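Local coordinates for putative uncharacterized protein (Cricetid herpesvirus 2, PDB 4ZKQ), which binds chemokines, probably acting as a secreted viral decoy receptor that keeps them from host receptors, at residues P82-R87 / S321-C326; Y218-L221 / R226-T229; F350-H355 / V379-E384; V361-R366 / R392-D397. All coordinates share one frame; numbering follows the deposited sequence.

Contact 1 (P82-R87 / S321-C326); sequences PACLGR and SAYESC
A single water grips both segments: it donates a hydrogen to Ala83 O at 2.8 Å and also bonds Ser321 OG at 2.8 Å. Since Ser321 is poorly ordered, that end of the bridge is probably the more mobile. Beside the bridge the two segments meet through a cysteine sulfur-aromatic contact, a useful example of how a small disulfide loop can be packed against a ring. Cys84 closes a CPAC loop by its bond to Cys81, and its SG approaches the Tyr323 ring obliquely, 4.5 Å from the ring centroid and 31° off the normal. Cys84 SG is 4.0 Å from Tyr323 CB and equally close to CG, at the root of the ring. With CG placed anti to the carbonyl carbon (chi1 -67°), the tyrosine carries its ring across to the loop, while Trp313 and Leu171 also pack on it. The contact joins the approach to strand 85-94, in the mixed sheet of the N-terminal half, to the approach to strand 324-330 in the large C-terminal sheet. It is small and partly buried, with the sulfur enclosed and the alanine at the surface. At the phenol end Ala83 CB comes in obliquely to the ring, 3.7 Å from Tyr323 CZ and 3.2 Å from Tyr323 OH.

Contact 2 (Y218-L221 / R226-T229); sequences YHRL and RLMT
Leu221 O accepts two backbone N-H groups of the partner strand, and around this oxygen the contact is tightest. Met228 N donates to Leu221 O at 2.7 Å, in the carbonyl plane, whereas Thr229 N reaches Leu221 O by a weak bond of 3.3 Å. The return bond runs from Leu221 N to Thr229 O at 2.8 Å, so that Leu221 and Thr229 form an antiparallel hydrogen-bonded pair. Their side chains share one face of the sheet, where Thr229 CG2 lies 3.7 Å from Leu221 CB. Setting OG1 anti to the backbone N (chi1 -178°) puts this methyl between the backbone N and the carbonyl carbon, turned to the leucine. Met228 also leans towards Leu221, its chain extended at chi2, and SD stops 4.0 Å from Leu221 CG. Met273, Tyr275 and Cys278 also touch this methionine.

The other side is looser, with the exposed Leu227, although Thr229 is exposed too. Leu227 CD1 lies 3.8 Å from Arg220 CB and, at 3.5 Å from Leu221 O, also rests against the gripped carbonyl. The arginine leads its guanidinium away towards Asp298 and Glu390, both long, weak ion pairs. His219 likewise spends its NE2 outside the pair, on Val233 O. The short strand segments make 121°, a marked departure from the 180° of a straight antiparallel pair, and Met228 has helix-like backbone angles. Two residues, Met228 and Thr229, thus stand opposite the single Leu221, which makes this a classic beta bulge in the hairpin of strands 206-223 and 226-231.

Contact 3 (F350-H355 / V379-E384); sequences FRLTYH and VFLKME
The Phe350 ring meets Val379 with its edge: CE1 is 3.9 Å from Val379 CG2, which lies near the ring plane. The second methyl, Val379 CG1, is also 3.9 Å from Phe350 CE1 but stands well out of that plane, on the same side as CG2. The two side chains come from opposite directions, and Val312 of the neighbouring strand 308-315 touches both. Tyr354, further along strand 350-355, stacks its ring with Phe300 rather than with segment 379-384.

Two residues on from Phe350, a leucine pair carries the rest of the contact. Leu352 CD1 touches Leu381 CD2 at 4.1 Å, the side chains passing at a slant. Both leucines hold CG anti to the backbone N (chi1 -171° and 171°), which brings their methyls together although the CA atoms of Leu352 and Leu381 are 9.8 Å apart. Such a spacing is that of two sheets packed face to face. Strand 350-355 edges a four-stranded antiparallel sheet, strand 378-384 runs inside the large mixed sheet, and Ala310 and Phe295 help fill the layer between.

Charged groups are kept off the interface. Lys382 NZ is held by Thr80 and Ile79 O, and Glu384 OE1 by Lys54 and Gln24. With methyl groups and a ring edge meeting in the buried layer, cohesion across this contact comes from dispersion and the exclusion of water.

Contact 4 (V361-R366 / R392-D397); sequences VRLDVR and REYYLD
Tyr394 and Leu396 reach across to Leu363 and Val365, and the segment that carries them shows how a strand can serve two environments at once. At its start, Arg392 points towards the opposite sheet without meeting segment 361-366; its guanidinium makes cation-pi contacts with Phe295 and Tyr222 and a salt bridge to Glu390. Glu393 lies on the other face of its strand, by Phe378 and Phe380; Tyr395 OH donates to Glu393 OE1 at 2.5 Å, arriving on the anti side, 28° out of the carboxylate plane. Tyr394 turns inward again. Its CG is anti to the carbonyl carbon (chi1 -63°), which presents the ring to Leu363, whose CD2 approaches Tyr394 CE2 obliquely at 3.9 Å; Tyr293 meets the same ring. Tyr395 stands on the outer side with Glu393. Leu396, just past the end of the strand, completes the inner row, its CD2 lying 4.0 Å from Val365 CG1, with Val379 and Tyr293 alongside. Asp397 follows and bonds Tyr286 OH.

On the far side of strand 360-366, Arg362 NE donates to the syn lone pair of Asp364 OD1 at 2.8 Å, almost straight (172°) and within the guanidinium plane; Asp364 OD2 goes to Arg351. Arg392 apart, the inner row is formed by aromatic and aliphatic side chains. With the CA atoms of Val365 and Leu396 9.6 Å apart, this is the layered core of a beta sandwich.

Overall arrangement
Contacts 3 and 4 are two parts of one sandwich core: their centres are 8 Å apart, their segments alternate along the chain, and strands 350-355 and 360-366 of one sheet face strands 378-384 and 388-395 of the other. Val379 O to Tyr394 N and Leu381 O to Arg392 N, probable hydrogen bonds, join the latter pair. Contact 2, a surface hairpin about 16 Å from both centres, continues the same large sheet, its strand 206-223 lying next to 388-395. Contact 1, about 17 Å from the centres of contacts 3 and 4, encloses contact 2 along the chain and closes before them. Contacts 2 to 4 thus build the C-terminal half, and contact 1 joins it to the N-terminal half.

Contact 1 (P82-R87 / S321-C326)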
loop_
_atom_site.group_PDB
_atom_site.type_symbol
_atom_site.label_atom_id
_atom_site.label_comp_id
_atom_site.label_asym_id
_atom_site.label_seq_id
_atom_site.Cartn_x
_atom_site.Cartn_y
_atom_site.Cartn_z
ATOM N N PRO A 82 7.586 3.685 -2.833
ATOM C CA PRO A 82 7.592 4.386 -1.542
ATOM C C PRO A 82 7.342 5.893 -1.623
ATOM O O PRO A 82 6.668 6.426 -0.739
ATOM C CB PRO A 82 8.998 4.102 -1.007
ATOM C CG PRO A 82 9.346 2.767 -1.594
ATOM C CD PRO A 82 8.734 2.769 -2.967
ATOM N N ALA A 83 7.841 6.558 -2.662
ATOM C CA ALA A 83 7.769 8.016 -2.742
ATOM C C ALA A 83 6.556 8.519 -3.525
ATOM O O ALA A 83 6.228 9.702 -3.455
ATOM C CB ALA A 83 9.046 8.563 -3.363
ATOM N N CYS A 84 5.894 7.626 -4.260
ATOM C CA CYS A 84 4.722 7.998 -5.064
ATOM C C CYS A 84 3.581 8.514 -4.189
ATOM O O CYS A 84 3.269 7.926 -3.158
ATOM C CB CYS A 84 4.228 6.811 -5.885
ATOM S SG CYS A 84 5.269 6.352 -7.311
ATOM N N LEU A 85 2.959 9.612 -4.604
ATOM C CA LEU A 85 1.778 10.118 -3.914
ATOM C C LEU A 85 0.533 9.348 -4.329
ATOM O O LEU A 85 0.401 8.932 -5.476
ATOM C CB LEU A 85 1.572 11.602 -4.204
ATOM C CG LEU A 85 2.542 12.559 -3.514
ATOM C CD1 LEU A 85 2.276 13.974 -3.992
ATOM C CD2 LEU A 85 2.409 12.468 -2.005
ATOM N N GLY A 86 -0.380 9.179 -3.381
ATOM C CA GLY A 86 -1.651 8.537 -3.647
ATOM C C GLY A 86 -2.724 9.140 -2.770
ATOM O O GLY A 86 -2.423 9.907 -1.860
ATOM N N ARG A 87 -3.978 8.800 -3.052
ATOM C CA ARG A 87 -5.098 9.236 -2.232
ATOM C C ARG A 87 -5.699 8.038 -1.523
ATOM O O ARG A 87 -6.000 7.025 -2.152
ATOM C CB ARG A 87 -6.152 9.943 -3.089
ATOM C CG ARG A 87 -5.584 11.155 -3.823
ATOM C CD ARG A 87 -6.638 11.959 -4.568
ATOM N NE ARG A 87 -6.027 13.078 -5.284
ATOM C CZ ARG A 87 -5.727 14.250 -4.734
ATOM N NH1 ARG A 87 -5.987 14.477 -3.451
ATOM N NH2 ARG A 87 -5.164 15.203 -5.468
ATOM N N SER A 321 11.073 14.550 -8.263
ATOM C CA SER A 321 9.958 13.670 -7.927
ATOM C C SER A 321 8.918 13.590 -9.040
ATOM O O SER A 321 7.722 13.747 -8.792
ATOM C CB SER A 321 9.286 14.133 -6.629
ATOM O OG SER A 321 8.114 13.381 -6.355
ATOM N N ALA A 322 9.373 13.349 -10.266
ATOM C CA ALA A 322 8.452 13.111 -11.372
ATOM C C ALA A 322 8.376 11.617 -11.669
ATOM O O ALA A 322 9.250 11.063 -12.334
ATOM C CB ALA A 322 8.875 13.884 -12.603
ATOM N N TYR A 323 7.328 10.973 -11.162
ATOM C CA TYR A 323 7.161 9.532 -11.303
ATOM C C TYR A 323 6.143 9.193 -12.377
ATOM O O TYR A 323 5.082 9.805 -12.450
ATOM C CB TYR A 323 6.736 8.909 -9.966
ATOM C CG TYR A 323 7.809 8.977 -8.905
ATOM C CD1 TYR A 323 8.782 7.994 -8.812
ATOM C CD2 TYR A 323 7.855 10.030 -8.003
ATOM C CE1 TYR A 323 9.771 8.056 -7.849
ATOM C CE2 TYR A 323 8.838 10.100 -7.035
ATOM C CZ TYR A 323 9.793 9.111 -6.963
ATOM O OH TYR A 323 10.772 9.176 -6.002
ATOM N N GLU A 324 6.487 8.219 -13.215
ATOM C CA GLU A 324 5.547 7.640 -14.169
ATOM C C GLU A 324 5.102 6.303 -13.598
ATOM O O GLU A 324 5.937 5.539 -13.127
ATOM C CB GLU A 324 6.192 7.441 -15.546
ATOM C CG GLU A 324 6.895 8.661 -16.125
ATOM C CD GLU A 324 5.957 9.625 -16.831
ATOM O OE1 GLU A 324 4.781 9.275 -17.064
ATOM O OE2 GLU A 324 6.408 10.741 -17.161
ATOM N N SER A 325 3.801 6.020 -13.625
ATOM C CA SER A 325 3.290 4.761 -13.089
ATOM C C SER A 325 2.060 4.274 -13.849
ATOM O O SER A 325 1.193 5.062 -14.218
ATOM C CB SER A 325 2.944 4.916 -11.605
ATOM O OG SER A 325 2.560 3.673 -11.044
ATOM N N CYS A 326 2.012 2.967 -14.075
ATOM C CA CYS A 326 0.876 2.308 -14.700
ATOM C C CYS A 326 0.627 0.999 -13.968
ATOM O O CYS A 326 1.524 0.480 -13.298
ATOM C CB CYS A 326 1.138 2.049 -16.187
ATOM S SG CYS A 326 1.671 3.518 -17.089
HETATM O O HOH W 1 6.032 11.902 -5.245
#

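Contact 2 (Y218-L221 / R226-T229)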
loop_
_atom_site.group_PDB
_atom_site.type_symbol
_atom_site.label_atom_id
_atom_site.label_comp_id
_atom_site.label_asym_id
_atom_site.label_seq_id
_atom_site.Cartn_x
_atom_site.Cartn_y
_atom_site.Cartn_z
ATOM N N TYR A 218 5.230 -15.597 -1.182
ATOM C CA TYR A 218 6.564 -15.941 -1.644
ATOM C C TYR A 218 7.047 -14.830 -2.562
ATOM O O TYR A 218 6.554 -14.679 -3.682
ATOM C CB TYR A 218 6.600 -17.295 -2.359
ATOM C CG TYR A 218 8.013 -17.835 -2.430
ATOM C CD1 TYR A 218 8.909 -17.367 -3.385
ATOM C CD2 TYR A 218 8.465 -18.778 -1.513
ATOM C CE1 TYR A 218 10.210 -17.840 -3.441
ATOM C CE2 TYR A 218 9.765 -19.257 -1.563
ATOM C CZ TYR A 218 10.632 -18.783 -2.530
ATOM O OH TYR A 218 11.925 -19.252 -2.589
ATOM N N HIS A 219 8.004 -14.048 -2.073
ATOM C CA HIS A 219 8.486 -12.875 -2.787
ATOM C C HIS A 219 9.893 -13.110 -3.299
ATOM O O HIS A 219 10.698 -13.783 -2.656
ATOM C CB HIS A 219 8.446 -11.641 -1.884
ATOM C CG HIS A 219 9.231 -11.795 -0.620
ATOM N ND1 HIS A 219 10.540 -11.378 -0.499
ATOM C CD2 HIS A 219 8.899 -12.337 0.576
ATOM C CE1 HIS A 219 10.976 -11.647 0.715
ATOM N NE2 HIS A 219 10.000 -12.229 1.391
ATOM N N ARG A 220 10.160 -12.570 -4.479
ATOM C CA ARG A 220 11.491 -12.569 -5.067
ATOM C C ARG A 220 11.747 -11.207 -5.678
ATOM O O ARG A 220 10.833 -10.575 -6.221
ATOM C CB ARG A 220 11.628 -13.675 -6.115
ATOM C CG ARG A 220 11.811 -15.042 -5.499
ATOM C CD ARG A 220 11.841 -16.144 -6.529
ATOM N NE ARG A 220 10.521 -16.412 -7.089
ATOM C CZ ARG A 220 10.227 -17.472 -7.838
ATOM N NH1 ARG A 220 11.160 -18.374 -8.113
ATOM N NH2 ARG A 220 8.998 -17.632 -8.305
ATOM N N LEU A 221 12.987 -10.747 -5.560
ATOM C CA LEU A 221 13.392 -9.470 -6.119
ATOM C C LEU A 221 14.571 -9.687 -7.048
ATOM O O LEU A 221 15.543 -10.352 -6.681
ATOM C CB LEU A 221 13.758 -8.482 -5.013
ATOM C CG LEU A 221 14.263 -7.122 -5.491
ATOM C CD1 LEU A 221 13.223 -6.406 -6.346
ATOM C CD2 LEU A 221 14.662 -6.267 -4.303
ATOM N N ARG A 226 19.034 -11.349 -12.537
ATOM C CA ARG A 226 19.802 -11.769 -11.368
ATOM C C ARG A 226 18.918 -11.658 -10.134
ATOM O O ARG A 226 18.372 -10.593 -9.859
ATOM C CB ARG A 226 21.059 -10.922 -11.178
ATOM C CG ARG A 226 22.065 -11.003 -12.306
ATOM C CD ARG A 226 23.352 -10.336 -11.878
ATOM N NE ARG A 226 24.213 -9.992 -13.006
ATOM C CZ ARG A 226 25.362 -10.595 -13.304
ATOM N NH1 ARG A 226 25.825 -11.598 -12.563
ATOM N NH2 ARG A 226 26.058 -10.185 -14.356
ATOM N N LEU A 227 18.784 -12.755 -9.398
ATOM C CA LEU A 227 17.979 -12.777 -8.183
ATOM C C LEU A 227 18.726 -12.114 -7.035
ATOM O O LEU A 227 19.818 -12.541 -6.665
ATOM C CB LEU A 227 17.615 -14.211 -7.813
ATOM C CG LEU A 227 16.814 -14.400 -6.522
ATOM C CD1 LEU A 227 15.402 -13.840 -6.667
ATOM C CD2 LEU A 227 16.775 -15.868 -6.154
ATOM N N MET A 228 18.131 -11.060 -6.487
ATOM C CA MET A 228 18.741 -10.299 -5.404
ATOM C C MET A 228 18.346 -10.858 -4.036
ATOM O O MET A 228 19.196 -11.053 -3.169
ATOM C CB MET A 228 18.341 -8.829 -5.512
ATOM C CG MET A 228 18.647 -8.214 -6.874
ATOM S SD MET A 228 17.931 -6.571 -7.093
ATOM C CE MET A 228 18.799 -5.684 -5.815
ATOM N N THR A 229 17.057 -11.122 -3.846
ATOM C CA THR A 229 16.578 -11.660 -2.580
ATOM C C THR A 229 15.220 -12.329 -2.746
ATOM O O THR A 229 14.558 -12.170 -3.773
ATOM C CB THR A 229 16.477 -10.562 -1.506
ATOM O OG1 THR A 229 16.057 -11.141 -0.265
ATOM C CG2 THR A 229 15.487 -9.481 -1.923
#

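Contact 3 (F350-H355 / V379-E384)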
loop_
_atom_site.group_PDB
_atom_site.type_symbol
_atom_site.label_atom_id
_atom_site.label_comp_id
_atom_site.label_asym_id
_atom_site.label_seq_id
_atom_site.Cartn_x
_atom_site.Cartn_y
_atom_site.Cartn_z
ATOM N N PHE A 350 5.041 2.704 -20.687
ATOM C CA PHE A 350 5.231 1.260 -20.562
ATOM C C PHE A 350 4.240 0.430 -21.355
ATOM O O PHE A 350 3.064 0.779 -21.469
ATOM C CB PHE A 350 5.143 0.852 -19.094
ATOM C CG PHE A 350 6.004 1.681 -18.178
ATOM C CD1 PHE A 350 7.382 1.582 -18.227
ATOM C CD2 PHE A 350 5.432 2.539 -17.255
ATOM C CE1 PHE A 350 8.176 2.333 -17.377
ATOM C CE2 PHE A 350 6.219 3.293 -16.403
ATOM C CZ PHE A 350 7.596 3.187 -16.463
ATOM N N ARG A 351 4.733 -0.682 -21.887
ATOM C CA ARG A 351 3.881 -1.706 -22.470
ATOM C C ARG A 351 4.272 -3.042 -21.881
ATOM O O ARG A 351 5.453 -3.376 -21.784
ATOM C CB ARG A 351 3.996 -1.746 -23.997
ATOM C CG ARG A 351 3.063 -2.767 -24.651
ATOM C CD ARG A 351 3.335 -2.953 -26.146
ATOM N NE ARG A 351 3.343 -1.684 -26.878
ATOM C CZ ARG A 351 4.435 -1.079 -27.343
ATOM N NH1 ARG A 351 5.641 -1.615 -27.175
ATOM N NH2 ARG A 351 4.319 0.073 -27.991
ATOM N N LEU A 352 3.265 -3.806 -21.480
ATOM C CA LEU A 352 3.483 -5.098 -20.867
ATOM C C LEU A 352 2.724 -6.145 -21.665
ATOM O O LEU A 352 1.537 -5.985 -21.943
ATOM C CB LEU A 352 3.024 -5.074 -19.409
ATOM C CG LEU A 352 3.366 -6.273 -18.533
ATOM C CD1 LEU A 352 4.854 -6.333 -18.281
ATOM C CD2 LEU A 352 2.611 -6.181 -17.214
ATOM N N THR A 353 3.420 -7.208 -22.046
ATOM C CA THR A 353 2.808 -8.287 -22.807
ATOM C C THR A 353 3.310 -9.618 -22.299
ATOM O O THR A 353 4.434 -9.721 -21.806
ATOM C CB THR A 353 3.108 -8.160 -24.317
ATOM O OG1 THR A 353 4.522 -8.174 -24.531
ATOM C CG2 THR A 353 2.539 -6.865 -24.869
ATOM N N TYR A 354 2.458 -10.630 -22.402
ATOM C CA TYR A 354 2.779 -11.967 -21.931
ATOM C C TYR A 354 2.568 -12.980 -23.042
ATOM O O TYR A 354 1.576 -12.917 -23.767
ATOM C CB TYR A 354 1.919 -12.321 -20.723
ATOM C CG TYR A 354 2.163 -13.702 -20.182
ATOM C CD1 TYR A 354 3.420 -14.082 -19.748
ATOM C CD2 TYR A 354 1.128 -14.622 -20.080
ATOM C CE1 TYR A 354 3.648 -15.334 -19.241
ATOM C CE2 TYR A 354 1.348 -15.884 -19.575
ATOM C CZ TYR A 354 2.613 -16.235 -19.156
ATOM O OH TYR A 354 2.851 -17.488 -18.647
ATOM N N HIS A 355 3.513 -13.907 -23.162
ATOM C CA HIS A 355 3.480 -14.939 -24.189
ATOM C C HIS A 355 3.287 -16.291 -23.508
ATOM O O HIS A 355 4.258 -16.906 -23.062
ATOM C CB HIS A 355 4.767 -14.904 -25.015
ATOM C CG HIS A 355 5.145 -13.528 -25.470
ATOM N ND1 HIS A 355 4.443 -12.849 -26.446
ATOM C CD2 HIS A 355 6.137 -12.697 -25.077
ATOM C CE1 HIS A 355 4.994 -11.665 -26.637
ATOM N NE2 HIS A 355 6.025 -11.544 -25.818
ATOM N N VAL A 379 13.397 1.894 -13.465
ATOM C CA VAL A 379 12.067 1.316 -13.605
ATOM C C VAL A 379 11.936 0.129 -12.656
ATOM O O VAL A 379 12.872 -0.667 -12.501
ATOM C CB VAL A 379 11.787 0.864 -15.063
ATOM C CG1 VAL A 379 10.457 0.109 -15.161
ATOM C CG2 VAL A 379 11.791 2.059 -16.007
ATOM N N PHE A 380 10.775 0.033 -12.010
ATOM C CA PHE A 380 10.427 -1.097 -11.163
ATOM C C PHE A 380 9.139 -1.743 -11.656
ATOM O O PHE A 380 8.130 -1.064 -11.833
ATOM C CB PHE A 380 10.254 -0.661 -9.710
ATOM C CG PHE A 380 9.969 -1.797 -8.770
ATOM C CD1 PHE A 380 10.890 -2.809 -8.597
ATOM C CD2 PHE A 380 8.780 -1.853 -8.064
ATOM C CE1 PHE A 380 10.640 -3.859 -7.738
ATOM C CE2 PHE A 380 8.525 -2.896 -7.201
ATOM C CZ PHE A 380 9.456 -3.902 -7.035
ATOM N N LEU A 381 9.192 -3.049 -11.882
ATOM C CA LEU A 381 8.021 -3.829 -12.256
ATOM C C LEU A 381 7.747 -4.857 -11.182
ATOM O O LEU A 381 8.626 -5.644 -10.841
ATOM C CB LEU A 381 8.238 -4.530 -13.601
ATOM C CG LEU A 381 7.182 -5.559 -14.011
ATOM C CD1 LEU A 381 5.843 -4.870 -14.271
ATOM C CD2 LEU A 381 7.643 -6.339 -15.230
ATOM N N LYS A 382 6.530 -4.849 -10.652
ATOM C CA LYS A 382 6.109 -5.897 -9.739
ATOM C C LYS A 382 4.907 -6.615 -10.329
ATOM O O LYS A 382 3.996 -5.991 -10.868
ATOM C CB LYS A 382 5.769 -5.337 -8.358
ATOM C CG LYS A 382 5.341 -6.421 -7.371
ATOM C CD LYS A 382 5.283 -5.926 -5.936
ATOM C CE LYS A 382 4.196 -4.895 -5.741
ATOM N NZ LYS A 382 3.994 -4.585 -4.296
ATOM N N MET A 383 4.939 -7.936 -10.234
ATOM C CA MET A 383 3.848 -8.783 -10.684
ATOM C C MET A 383 3.541 -9.745 -9.547
ATOM O O MET A 383 4.448 -10.361 -8.990
ATOM C CB MET A 383 4.227 -9.527 -11.965
ATOM C CG MET A 383 4.541 -8.602 -13.140
ATOM S SD MET A 383 4.895 -9.469 -14.682
ATOM C CE MET A 383 3.300 -10.203 -15.046
ATOM N N GLU A 384 2.269 -9.848 -9.177
ATOM C CA GLU A 384 1.891 -10.615 -7.998
ATOM C C GLU A 384 0.547 -11.309 -8.154
ATOM O O GLU A 384 -0.385 -10.776 -8.760
ATOM C CB GLU A 384 1.844 -9.707 -6.765
ATOM C CG GLU A 384 0.908 -8.521 -6.916
ATOM C CD GLU A 384 1.042 -7.506 -5.797
ATOM O OE1 GLU A 384 1.180 -7.919 -4.631
ATOM O OE2 GLU A 384 1.000 -6.290 -6.085
#

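Contact 4 (V361-R366 / R392-D397)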
loop_
_atom_site.group_PDB
_atom_site.type_symbol
_atom_site.label_atom_id
_atom_site.label_comp_id
_atom_site.label_asym_id
_atom_site.label_seq_id
_atom_site.Cartn_x
_atom_site.Cartn_y
_atom_site.Cartn_z
ATOM N N VAL A 361 7.410 -12.827 -20.227
ATOM C CA VAL A 361 6.903 -11.472 -20.139
ATOM C C VAL A 361 7.821 -10.573 -20.933
ATOM O O VAL A 361 9.035 -10.781 -20.956
ATOM C CB VAL A 361 6.825 -10.976 -18.683
ATOM C CG1 VAL A 361 6.393 -9.514 -18.625
ATOM C CG2 VAL A 361 5.869 -11.826 -17.891
ATOM N N ARG A 362 7.233 -9.577 -21.581
ATOM C CA ARG A 362 7.996 -8.523 -22.217
ATOM C C ARG A 362 7.541 -7.165 -21.696
ATOM O O ARG A 362 6.356 -6.821 -21.752
ATOM C CB ARG A 362 7.858 -8.592 -23.740
ATOM C CG ARG A 362 8.514 -7.428 -24.468
ATOM C CD ARG A 362 8.506 -7.624 -25.980
ATOM N NE ARG A 362 8.864 -6.399 -26.694
ATOM C CZ ARG A 362 9.215 -6.350 -27.977
ATOM N NH1 ARG A 362 9.268 -7.458 -28.704
ATOM N NH2 ARG A 362 9.521 -5.188 -28.539
ATOM N N LEU A 363 8.503 -6.415 -21.171
ATOM C CA LEU A 363 8.300 -5.033 -20.762
ATOM C C LEU A 363 8.986 -4.084 -21.732
ATOM O O LEU A 363 10.204 -4.146 -21.908
ATOM C CB LEU A 363 8.847 -4.804 -19.352
ATOM C CG LEU A 363 8.793 -3.366 -18.831
ATOM C CD1 LEU A 363 7.361 -2.905 -18.635
ATOM C CD2 LEU A 363 9.573 -3.245 -17.534
ATOM N N ASP A 364 8.205 -3.205 -22.351
ATOM C CA ASP A 364 8.749 -2.158 -23.205
ATOM C C ASP A 364 8.734 -0.840 -22.465
ATOM O O ASP A 364 7.719 -0.454 -21.886
ATOM C CB ASP A 364 7.955 -2.038 -24.505
ATOM C CG ASP A 364 7.948 -3.319 -25.298
ATOM O OD1 ASP A 364 9.019 -3.950 -25.416
ATOM O OD2 ASP A 364 6.869 -3.704 -25.795
ATOM N N VAL A 365 9.878 -0.167 -22.474
ATOM C CA VAL A 365 10.015 1.140 -21.860
ATOM C C VAL A 365 10.308 2.178 -22.931
ATOM O O VAL A 365 11.366 2.141 -23.557
ATOM C CB VAL A 365 11.148 1.160 -20.820
ATOM C CG1 VAL A 365 11.219 2.511 -20.144
ATOM C CG2 VAL A 365 10.955 0.054 -19.792
ATOM N N ARG A 366 9.376 3.100 -23.143
ATOM C CA ARG A 366 9.587 4.169 -24.110
ATOM C C ARG A 366 10.618 5.144 -23.555
ATOM O O ARG A 366 10.566 5.513 -22.379
ATOM C CB ARG A 366 8.273 4.890 -24.427
ATOM C CG ARG A 366 8.358 5.842 -25.612
ATOM C CD ARG A 366 7.100 6.687 -25.746
ATOM N NE ARG A 366 7.432 8.096 -25.956
ATOM C CZ ARG A 366 7.490 8.703 -27.141
ATOM N NH1 ARG A 366 7.222 8.042 -28.259
ATOM N NH2 ARG A 366 7.810 9.987 -27.205
ATOM N N ARG A 392 11.113 -6.580 -10.042
ATOM C CA ARG A 392 12.235 -6.491 -10.965
ATOM C C ARG A 392 12.654 -5.046 -11.147
ATOM O O ARG A 392 11.863 -4.211 -11.584
ATOM C CB ARG A 392 11.873 -7.116 -12.313
ATOM C CG ARG A 392 11.587 -8.592 -12.201
ATOM C CD ARG A 392 11.312 -9.247 -13.533
ATOM N NE ARG A 392 10.794 -10.602 -13.344
ATOM C CZ ARG A 392 11.538 -11.703 -13.301
ATOM N NH1 ARG A 392 12.858 -11.642 -13.438
ATOM N NH2 ARG A 392 10.953 -12.878 -13.120
ATOM N N GLU A 393 13.897 -4.757 -10.781
ATOM C CA GLU A 393 14.465 -3.430 -10.952
ATOM C C GLU A 393 15.204 -3.371 -12.277
ATOM O O GLU A 393 15.879 -4.330 -12.665
ATOM C CB GLU A 393 15.408 -3.087 -9.790
ATOM C CG GLU A 393 14.703 -2.946 -8.449
ATOM C CD GLU A 393 15.640 -2.622 -7.299
ATOM O OE1 GLU A 393 16.764 -2.132 -7.546
ATOM O OE2 GLU A 393 15.245 -2.859 -6.139
ATOM N N TYR A 394 15.061 -2.241 -12.966
ATOM C CA TYR A 394 15.760 -1.992 -14.217
ATOM C C TYR A 394 16.489 -0.664 -14.130
ATOM O O TYR A 394 15.903 0.356 -13.753
ATOM C CB TYR A 394 14.791 -1.996 -15.400
ATOM C CG TYR A 394 14.120 -3.330 -15.619
ATOM C CD1 TYR A 394 14.702 -4.285 -16.433
ATOM C CD2 TYR A 394 12.906 -3.632 -15.013
ATOM C CE1 TYR A 394 14.108 -5.498 -16.642
ATOM C CE2 TYR A 394 12.298 -4.853 -15.217
ATOM C CZ TYR A 394 12.911 -5.785 -16.036
ATOM O OH TYR A 394 12.347 -7.013 -16.265
ATOM N N TYR A 395 17.778 -0.698 -14.454
ATOM C CA TYR A 395 18.629 0.485 -14.435
ATOM C C TYR A 395 18.899 0.887 -15.875
ATOM O O TYR A 395 19.504 0.134 -16.646
ATOM C CB TYR A 395 19.930 0.209 -13.674
ATOM C CG TYR A 395 19.693 -0.490 -12.357
ATOM C CD1 TYR A 395 18.778 0.012 -11.445
ATOM C CD2 TYR A 395 20.355 -1.666 -12.039
ATOM C CE1 TYR A 395 18.541 -0.627 -10.249
ATOM C CE2 TYR A 395 20.123 -2.314 -10.842
ATOM C CZ TYR A 395 19.212 -1.789 -9.951
ATOM O OH TYR A 395 18.971 -2.426 -8.755
ATOM N N LEU A 396 18.407 2.066 -16.235
ATOM C CA LEU A 396 18.478 2.562 -17.601
ATOM C C LEU A 396 19.672 3.486 -17.798
ATOM O O LEU A 396 20.138 4.117 -16.850
ATOM C CB LEU A 396 17.195 3.320 -17.959
ATOM C CG LEU A 396 15.938 2.528 -18.317
ATOM C CD1 LEU A 396 15.474 1.661 -17.167
ATOM C CD2 LEU A 396 14.833 3.488 -18.740
ATOM N N ASP A 397 20.158 3.560 -19.033
ATOM C CA ASP A 397 21.115 4.592 -19.426
ATOM C C ASP A 397 20.487 5.472 -20.506
ATOM O O ASP A 397 21.175 6.217 -21.199
ATOM C CB ASP A 397 22.431 3.976 -19.911
ATOM C CG ASP A 397 22.227 2.892 -20.954
ATOM O OD1 ASP A 397 21.106 2.772 -21.492
ATOM O OD2 ASP A 397 23.199 2.160 -21.239
#